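Long-range contacts in putative phosphonate binding protein for ABC transporter (Prochlorococcus marinus str. MIT 9301, PDB 5LQ5), which binds phosphite strongly, and methylphosphonate and phosphate only very weakly, probably as the solute-binding component of an ABC transporter: residues 5-11 with 57-63; 30-34 with 225-230. All blocks are in the same frame, centred on the assembly; numbering follows the deposited sequence.

Overall arrangement
Both contacts belong to the lobe built on the six-stranded mixed sheet, and their centres lie about 14 Å apart. Contact 1 joins two strands within that sheet; it is mostly buried, held by backbone hydrogen bonds, with a charged cluster at its start and the bound phosphite at its far end. Contact 2 lies farther from the centre of the chain and pairs two helices on one face of the same sheet. Its middle is buried and apolar, no direct hydrogen bond crosses it, and waters bridge its polar margins. The two meet at Leu60, whose CD2 packs against Leu30, Leu226 and Ile230, so strand 60-63 supplies, through Leu60, part of the floor for contact 2.

Contact 1: residues 5-11 with 57-63; sequences VLKVGAI and DLDLVWF
Lys7 and Asp59 meet where strands 5-10 and 60-63 begin to pair in parallel, in the sheet of a lobe of the periplasmic binding protein fold. Lys7 reaches across toward the other segment: CB is 3.7 Å from Asp57 O, CG passes Asp59 OD2, and CD comes to 3.2 Å from Asp57 O. Bends at chi3 (-143°) and chi4 (76°) then curl the chain back, where NZ bonds Val5 O and Asn2 O and forms a salt bridge with Asp59 OD2, their hydrogen bond being weak at 3.4 Å. A long, flexible lysine suits this place because it can fold over its own strand. Asp59 OD2 also accepts Lys7 N (2.9 Å), on its anti side and 24° out of the carboxylate plane; OD1 pairs with Arg217 and takes a water held by NZ. Lys7 O is gripped twice, by Asp59 N and Leu60 N. Regular parallel bonding follows, Gly9 N to Leu60 O and Trp62 N to Gly9 O. Gly9 suits its site, since a beta carbon there would run into Leu58 CD1. At the C-terminal end the side chain of Ile11 touches the bound phosphite, while its N donates to Trp62 O at 3.0 Å.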
ATOM      1  N   VAL A   5      11.641  21.786  -7.223  1.00 38.01           N
ATOM      2  CA  VAL A   5      11.782  20.336  -7.389  1.00 31.93           C
ATOM      3  C   VAL A   5      10.448  19.664  -7.043  1.00 26.53           C
ATOM      4  O   VAL A   5       9.855  19.930  -5.962  1.00 30.24           O
ATOM      5  CB  VAL A   5      12.859  19.774  -6.460  1.00 44.29           C
ATOM      6  CG1 VAL A   5      12.975  18.266  -6.631  1.00 54.32           C
ATOM      7  CG2 VAL A   5      14.206  20.445  -6.730  1.00 40.23           C
ATOM      8  N   LEU A   6       9.977  18.807  -7.945  1.00 26.16           N
ATOM      9  CA  LEU A   6       8.791  17.975  -7.699  1.00 23.24           C
ATOM     10  C   LEU A   6       9.248  16.731  -6.903  1.00 26.21           C
ATOM     11  O   LEU A   6       9.995  15.912  -7.388  1.00 24.20           O
ATOM     12  CB  LEU A   6       8.091  17.530  -9.003  1.00 26.15           C
ATOM     13  CG  LEU A   6       6.752  16.802  -8.842  1.00 23.27           C
ATOM     14  CD1 LEU A   6       5.641  17.740  -8.397  1.00 27.70           C
ATOM     15  CD2 LEU A   6       6.345  16.122 -10.149  1.00 27.02           C
ATOM     16  N   LYS A   7       8.729  16.598  -5.700  1.00 20.75           N
ATOM     17  CA  LYS A   7       9.217  15.627  -4.724  1.00 21.84           C
ATOM     18  C   LYS A   7       8.200  14.500  -4.643  1.00 19.90           C
ATOM     19  O   LYS A   7       7.048  14.714  -4.316  1.00 19.99           O
ATOM     20  CB  LYS A   7       9.425  16.306  -3.370  1.00 22.37           C
ATOM     21  CG  LYS A   7      10.483  17.423  -3.396  1.00 28.35           C
ATOM     22  CD  LYS A   7      10.474  18.229  -2.102  1.00 36.93           C
ATOM     23  CE  LYS A   7      10.738  19.703  -2.371  1.00 64.65           C
ATOM     24  NZ  LYS A   7       9.549  20.384  -2.945  1.00 48.07           N
ATOM     25  N   VAL A   8       8.644  13.321  -5.042  1.00 17.85           N
ATOM     26  CA  VAL A   8       7.875  12.088  -5.080  1.00 19.64           C
ATOM     27  C   VAL A   8       8.122  11.297  -3.809  1.00 19.34           C
ATOM     28  O   VAL A   8       9.249  11.173  -3.337  1.00 18.56           O
ATOM     29  CB  VAL A   8       8.216  11.245  -6.328  1.00 19.21           C
ATOM     30  CG1 VAL A   8       7.581   9.855  -6.320  1.00 23.83           C
ATOM     31  CG2 VAL A   8       7.804  11.977  -7.604  1.00 21.42           C
ATOM     32  N   GLY A   9       7.042  10.824  -3.209  1.00 19.50           N
ATOM     33  CA  GLY A   9       7.118   9.957  -2.021  1.00 18.26           C
ATOM     34  C   GLY A   9       6.216   8.732  -2.175  1.00 16.74           C
ATOM     35  O   GLY A   9       5.459   8.581  -3.168  1.00 16.16           O
ATOM     36  N   ALA A  10       6.301   7.864  -1.192  1.00 16.43           N
ATOM     37  CA  ALA A  10       5.531   6.633  -1.192  1.00 16.64           C
ATOM     38  C   ALA A  10       5.504   6.015   0.190  1.00 15.55           C
ATOM     39  O   ALA A  10       6.494   6.044   0.916  1.00 16.88           O
ATOM     40  CB  ALA A  10       6.130   5.655  -2.158  1.00 16.87           C
ATOM     41  N   ILE A  11       4.382   5.410   0.550  1.00 15.81           N
ATOM     42  CA  ILE A  11       4.355   4.613   1.765  1.00 15.07           C
ATOM     43  C   ILE A  11       5.404   3.485   1.646  1.00 15.87           C
ATOM     44  O   ILE A  11       5.523   2.859   0.574  1.00 16.53           O
ATOM     45  CB  ILE A  11       2.965   4.050   2.117  1.00 14.77           C
ATOM     46  CG1 ILE A  11       2.349   3.275   0.944  1.00 16.64           C
ATOM     47  CG2 ILE A  11       2.039   5.194   2.600  1.00 18.13           C
ATOM     48  CD1 ILE A  11       1.183   2.420   1.361  1.00 18.59           C
ATOM     49  N   ASP A  57       6.843  18.591   2.316  1.00 28.11           N
ATOM     50  CA  ASP A  57       8.128  17.968   2.004  1.00 31.56           C
ATOM     51  C   ASP A  57       7.996  16.989   0.840  1.00 24.30           C
ATOM     52  O   ASP A  57       8.998  16.627   0.246  1.00 24.81           O
ATOM     53  CB  ASP A  57       8.710  17.239   3.218  1.00 29.03           C
ATOM     54  CG  ASP A  57       9.266  18.201   4.274  1.00 59.42           C
ATOM     55  OD1 ASP A  57      10.445  18.035   4.620  1.00126.20           O
ATOM     56  OD2 ASP A  57       8.566  19.113   4.754  1.00 45.90           O
ATOM     57  N   LEU A  58       6.756  16.560   0.576  1.00 24.26           N
ATOM     58  CA  LEU A  58       6.408  15.650  -0.521  1.00 20.74           C
ATOM     59  C   LEU A  58       5.241  16.227  -1.345  1.00 22.08           C
ATOM     60  O   LEU A  58       4.268  16.718  -0.796  1.00 22.53           O
ATOM     61  CB  LEU A  58       6.025  14.269   0.031  1.00 18.99           C
ATOM     62  CG  LEU A  58       7.043  13.557   0.905  1.00 20.17           C
ATOM     63  CD1 LEU A  58       6.406  12.324   1.530  1.00 20.18           C
ATOM     64  CD2 LEU A  58       8.307  13.188   0.140  1.00 22.99           C
ATOM     65  N   ASP A  59       5.376  16.182  -2.668  1.00 19.94           N
ATOM     66  CA  ASP A  59       4.389  16.755  -3.582  1.00 19.47           C
ATOM     67  C   ASP A  59       3.426  15.788  -4.242  1.00 20.30           C
ATOM     68  O   ASP A  59       2.304  16.159  -4.550  1.00 20.40           O
ATOM     69  CB  ASP A  59       5.100  17.490  -4.719  1.00 20.86           C
ATOM     70  CG  ASP A  59       5.932  18.648  -4.222  1.00 27.04           C
ATOM     71  OD1 ASP A  59       5.432  19.410  -3.355  1.00 26.27           O
ATOM     72  OD2 ASP A  59       7.081  18.789  -4.713  1.00 25.81           O
ATOM     73  N   LEU A  60       3.902  14.587  -4.496  1.00 19.29           N
ATOM     74  CA  LEU A  60       3.200  13.563  -5.234  1.00 17.31           C
ATOM     75  C   LEU A  60       3.550  12.236  -4.579  1.00 19.48           C
ATOM     76  O   LEU A  60       4.711  11.848  -4.559  1.00 18.69           O
ATOM     77  CB  LEU A  60       3.649  13.538  -6.684  1.00 17.75           C
ATOM     78  CG  LEU A  60       3.049  12.422  -7.546  1.00 17.44           C
ATOM     79  CD1 LEU A  60       1.544  12.568  -7.743  1.00 18.87           C
ATOM     80  CD2 LEU A  60       3.776  12.442  -8.891  1.00 20.35           C
ATOM     81  N   VAL A  61       2.571  11.570  -3.999  1.00 16.03           N
ATOM     82  CA  VAL A  61       2.812  10.404  -3.129  1.00 16.17           C
ATOM     83  C   VAL A  61       1.926   9.233  -3.489  1.00 15.44           C
ATOM     84  O   VAL A  61       0.732   9.398  -3.706  1.00 16.22           O
ATOM     85  CB  VAL A  61       2.599  10.754  -1.646  1.00 16.12           C
ATOM     86  CG1 VAL A  61       2.813   9.565  -0.734  1.00 16.40           C
ATOM     87  CG2 VAL A  61       3.532  11.867  -1.212  1.00 16.69           C
ATOM     88  N   TRP A  62       2.549   8.067  -3.588  1.00 15.82           N
ATOM     89  CA  TRP A  62       1.895   6.765  -3.724  1.00 15.49           C
ATOM     90  C   TRP A  62       1.445   6.292  -2.348  1.00 15.72           C
ATOM     91  O   TRP A  62       2.270   5.882  -1.512  1.00 16.35           O
ATOM     92  CB  TRP A  62       2.835   5.799  -4.372  1.00 17.08           C
ATOM     93  CG  TRP A  62       2.324   4.429  -4.671  1.00 19.30           C
ATOM     94  CD1 TRP A  62       2.752   3.264  -4.093  1.00 18.99           C
ATOM     95  CD2 TRP A  62       1.317   4.064  -5.602  1.00 17.53           C
ATOM     96  NE1 TRP A  62       2.093   2.182  -4.632  1.00 19.47           N
ATOM     97  CE2 TRP A  62       1.199   2.644  -5.556  1.00 17.71           C
ATOM     98  CE3 TRP A  62       0.480   4.782  -6.464  1.00 21.25           C
ATOM     99  CZ2 TRP A  62       0.284   1.940  -6.340  1.00 22.10           C
ATOM    100  CZ3 TRP A  62      -0.435   4.062  -7.252  1.00 23.60           C
ATOM    101  CH2 TRP A  62      -0.501   2.650  -7.186  1.00 21.97           C
ATOM    102  N   PHE A  63       0.155   6.495  -2.086  1.00 15.19           N
ATOM    103  CA  PHE A  63      -0.472   6.160  -0.820  1.00 15.65           C
ATOM    104  C   PHE A  63      -1.266   4.840  -0.921  1.00 16.45           C
ATOM    105  O   PHE A  63      -1.696   4.418  -2.010  1.00 16.73           O
ATOM    106  CB  PHE A  63      -1.449   7.261  -0.381  1.00 15.66           C
ATOM    107  CG  PHE A  63      -0.808   8.432   0.316  1.00 14.95           C
ATOM    108  CD1 PHE A  63      -0.152   8.252   1.536  1.00 16.05           C
ATOM    109  CD2 PHE A  63      -0.832   9.702  -0.235  1.00 17.12           C
ATOM    110  CE1 PHE A  63       0.447   9.330   2.199  1.00 15.98           C
ATOM    111  CE2 PHE A  63      -0.269  10.776   0.429  1.00 16.83           C
ATOM    112  CZ  PHE A  63       0.399  10.582   1.648  1.00 16.45           C
TER
HETATM  113  O   HOH W   1       6.956  20.944  -1.860  1.00 38.30           O

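Contact 2: residues 30-34 with 225-230; sequences LSKQL and ELKSVI
Leu30 and Leu34 pack against Leu226 and Val229 in a buried helix-helix contact, where the C-terminal end of helix 16-34 meets helix 222-231 over one face of the six-stranded sheet. The short segments have axes 10.4 Å apart at an angle of 125°, and branched apolar side chains fill the interval. Leu226 CD1 is shared, lying 3.7 Å from both Leu30 CD2 and Leu34 CD1. The other branch of Leu34, CD2, meets Val229 CG2 and is covered by the stem of Glu225, which lies 3.5 Å away at CG. Glu225 does this with CG anti to its own N (chi1 -171°) and the chain extended beyond, so that it runs antiparallel to the Leu34 side chain. Glutamate suits this margin because its methylenes cover a leucine while OE1 accepts from a water that also donates to Leu34 O, at 2.6 Å. With an alanine here, Leu34 CD2 would probably lose its cover on that side and the water its second acceptor. At the other margin the amide of Gln33 lies along Val229, with OE1 3.6 Å from Val229 CG2. Its NE2 bonds Glu29 and a water, and that water donates to Val229 O, so NE2 has two acceptors while the flat group covers the valine. Beneath, Leu30 and Leu226 rest on Leu60, and Ile230 on Ile81 and Ala82. Helices from distant parts of the chain crossing on one face of a shared sheet are characteristic of the alpha/beta lobes of periplasmic binding proteins.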
ATOM      1  N   LEU A  30       8.894  10.952 -15.367  1.00 25.22           N
ATOM      2  CA  LEU A  30       8.164  12.218 -15.150  1.00 23.82           C
ATOM      3  C   LEU A  30       8.993  13.446 -15.491  1.00 26.31           C
ATOM      4  O   LEU A  30       8.521  14.386 -16.132  1.00 25.14           O
ATOM      5  CB  LEU A  30       7.672  12.332 -13.689  1.00 28.18           C
ATOM      6  CG  LEU A  30       6.196  12.031 -13.498  1.00 36.69           C
ATOM      7  CD1 LEU A  30       5.837  10.627 -13.965  1.00 46.17           C
ATOM      8  CD2 LEU A  30       5.876  12.229 -12.022  1.00 30.81           C
ATOM      9  N   SER A  31      10.251  13.418 -15.085  1.00 25.72           N
ATOM     10  CA  SER A  31      11.135  14.550 -15.325  1.00 27.46           C
ATOM     11  C   SER A  31      11.336  14.797 -16.824  1.00 27.51           C
ATOM     12  O   SER A  31      11.353  15.932 -17.279  1.00 27.79           O
ATOM     13  CB  SER A  31      12.491  14.341 -14.671  1.00 26.91           C
ATOM     14  OG  SER A  31      13.362  15.402 -15.012  1.00 31.55           O
ATOM     15  N   LYS A  32      11.481  13.720 -17.584  1.00 24.68           N
ATOM     16  CA  LYS A  32      11.641  13.835 -19.048  1.00 28.90           C
ATOM     17  C   LYS A  32      10.393  14.448 -19.713  1.00 31.92           C
ATOM     18  O   LYS A  32      10.492  15.348 -20.544  1.00 31.72           O
ATOM     19  CB  LYS A  32      11.933  12.481 -19.674  1.00 32.93           C
ATOM     20  CG  LYS A  32      13.367  12.007 -19.497  1.00 48.53           C
ATOM     21  CD  LYS A  32      13.604  10.684 -20.207  1.00 67.38           C
ATOM     22  CE  LYS A  32      14.906  10.037 -19.756  1.00105.17           C
ATOM     23  NZ  LYS A  32      15.044   8.648 -20.265  1.00 72.96           N
ATOM     24  N   GLN A  33       9.220  13.955 -19.329  1.00 23.73           N
ATOM     25  CA  GLN A  33       7.950  14.389 -19.931  1.00 28.18           C
ATOM     26  C   GLN A  33       7.452  15.749 -19.473  1.00 27.06           C
ATOM     27  O   GLN A  33       6.850  16.490 -20.265  1.00 29.32           O
ATOM     28  CB  GLN A  33       6.860  13.372 -19.718  1.00 26.96           C
ATOM     29  CG  GLN A  33       7.103  12.042 -20.413  1.00 26.40           C
ATOM     30  CD  GLN A  33       5.810  11.252 -20.638  1.00 28.31           C
ATOM     31  OE1 GLN A  33       4.785  11.803 -21.063  1.00 33.83           O
ATOM     32  NE2 GLN A  33       5.830   9.968 -20.301  1.00 31.60           N
ATOM     33  N   LEU A  34       7.662  16.061 -18.203  1.00 27.25           N
ATOM     34  CA  LEU A  34       7.263  17.369 -17.628  1.00 26.43           C
ATOM     35  C   LEU A  34       8.293  18.486 -17.711  1.00 29.14           C
ATOM     36  O   LEU A  34       7.963  19.642 -17.472  1.00 30.32           O
ATOM     37  CB  LEU A  34       6.861  17.207 -16.152  1.00 28.69           C
ATOM     38  CG  LEU A  34       5.694  16.240 -15.975  1.00 28.11           C
ATOM     39  CD1 LEU A  34       5.531  15.879 -14.509  1.00 30.96           C
ATOM     40  CD2 LEU A  34       4.395  16.761 -16.565  1.00 31.24           C
ATOM     41  N   GLU A 225      -1.278  18.291 -16.689  1.00 25.12           N
ATOM     42  CA  GLU A 225      -0.176  17.677 -17.478  1.00 27.65           C
ATOM     43  C   GLU A 225       0.397  16.461 -16.717  1.00 25.34           C
ATOM     44  O   GLU A 225       0.624  15.384 -17.281  1.00 25.25           O
ATOM     45  CB  GLU A 225       0.938  18.690 -17.734  1.00 34.91           C
ATOM     46  CG  GLU A 225       2.012  18.214 -18.715  1.00 63.26           C
ATOM     47  CD  GLU A 225       3.208  19.153 -18.831  1.00138.02           C
ATOM     48  OE1 GLU A 225       3.336  20.115 -18.034  1.00 79.97           O
ATOM     49  OE2 GLU A 225       4.045  18.896 -19.720  1.00112.83           O
ATOM     50  N   LEU A 226       0.616  16.652 -15.421  1.00 22.54           N
ATOM     51  CA  LEU A 226       1.103  15.576 -14.533  1.00 24.96           C
ATOM     52  C   LEU A 226       0.169  14.347 -14.536  1.00 20.79           C
ATOM     53  O   LEU A 226       0.595  13.200 -14.704  1.00 23.54           O
ATOM     54  CB  LEU A 226       1.265  16.139 -13.102  1.00 22.19           C
ATOM     55  CG  LEU A 226       1.596  15.131 -11.978  1.00 25.76           C
ATOM     56  CD1 LEU A 226       2.915  14.452 -12.249  1.00 30.23           C
ATOM     57  CD2 LEU A 226       1.629  15.819 -10.629  1.00 28.00           C
ATOM     58  N   LYS A 227      -1.112  14.608 -14.383  1.00 23.55           N
ATOM     59  CA  LYS A 227      -2.112  13.540 -14.400  1.00 25.18           C
ATOM     60  C   LYS A 227      -2.086  12.804 -15.754  1.00 24.06           C
ATOM     61  O   LYS A 227      -2.068  11.569 -15.832  1.00 24.59           O
ATOM     62  CB  LYS A 227      -3.470  14.135 -14.087  1.00 30.06           C
ATOM     63  CG  LYS A 227      -4.597  13.153 -14.052  1.00 29.76           C
ATOM     64  CD  LYS A 227      -5.870  13.819 -13.538  1.00 34.56           C
ATOM     65  CE  LYS A 227      -7.070  12.933 -13.772  1.00 45.85           C
ATOM     66  NZ  LYS A 227      -8.298  13.476 -13.109  1.00 46.71           N
ATOM     67  N   SER A 228      -2.003  13.596 -16.816  1.00 25.36           N
ATOM     68  CA  SER A 228      -1.912  13.081 -18.193  1.00 24.55           C
ATOM     69  C   SER A 228      -0.706  12.169 -18.408  1.00 25.70           C
ATOM     70  O   SER A 228      -0.828  11.086 -18.967  1.00 26.55           O
ATOM     71  CB  SER A 228      -1.878  14.250 -19.184  1.00 35.52           C
ATOM     72  OG  SER A 228      -2.128  13.794 -20.493  1.00 47.43           O
ATOM     73  N   VAL A 229       0.450  12.590 -17.921  1.00 25.64           N
ATOM     74  CA  VAL A 229       1.667  11.769 -18.056  1.00 27.43           C
ATOM     75  C   VAL A 229       1.476  10.408 -17.394  1.00 24.47           C
ATOM     76  O   VAL A 229       1.790   9.366 -17.953  1.00 27.12           O
ATOM     77  CB  VAL A 229       2.909  12.487 -17.479  1.00 28.35           C
ATOM     78  CG1 VAL A 229       4.112  11.564 -17.310  1.00 30.60           C
ATOM     79  CG2 VAL A 229       3.256  13.685 -18.352  1.00 33.17           C
ATOM     80  N   ILE A 230       0.931  10.426 -16.190  1.00 24.87           N
ATOM     81  CA  ILE A 230       0.765   9.173 -15.426  1.00 24.71           C
ATOM     82  C   ILE A 230      -0.281   8.262 -16.112  1.00 25.61           C
ATOM     83  O   ILE A 230      -0.067   7.064 -16.278  1.00 25.94           O
ATOM     84  CB  ILE A 230       0.411   9.469 -13.948  1.00 24.01           C
ATOM     85  CG1 ILE A 230       1.596  10.183 -13.239  1.00 23.56           C
ATOM     86  CG2 ILE A 230       0.028   8.188 -13.212  1.00 26.59           C
ATOM     87  CD1 ILE A 230       1.276  10.721 -11.846  1.00 22.24           C
TER
HETATM   88  O   HOH W   2       3.285   8.944 -20.332  1.00 29.75           O
HETATM   89  O   HOH W   3       5.995  21.298 -16.911  1.00 41.42           O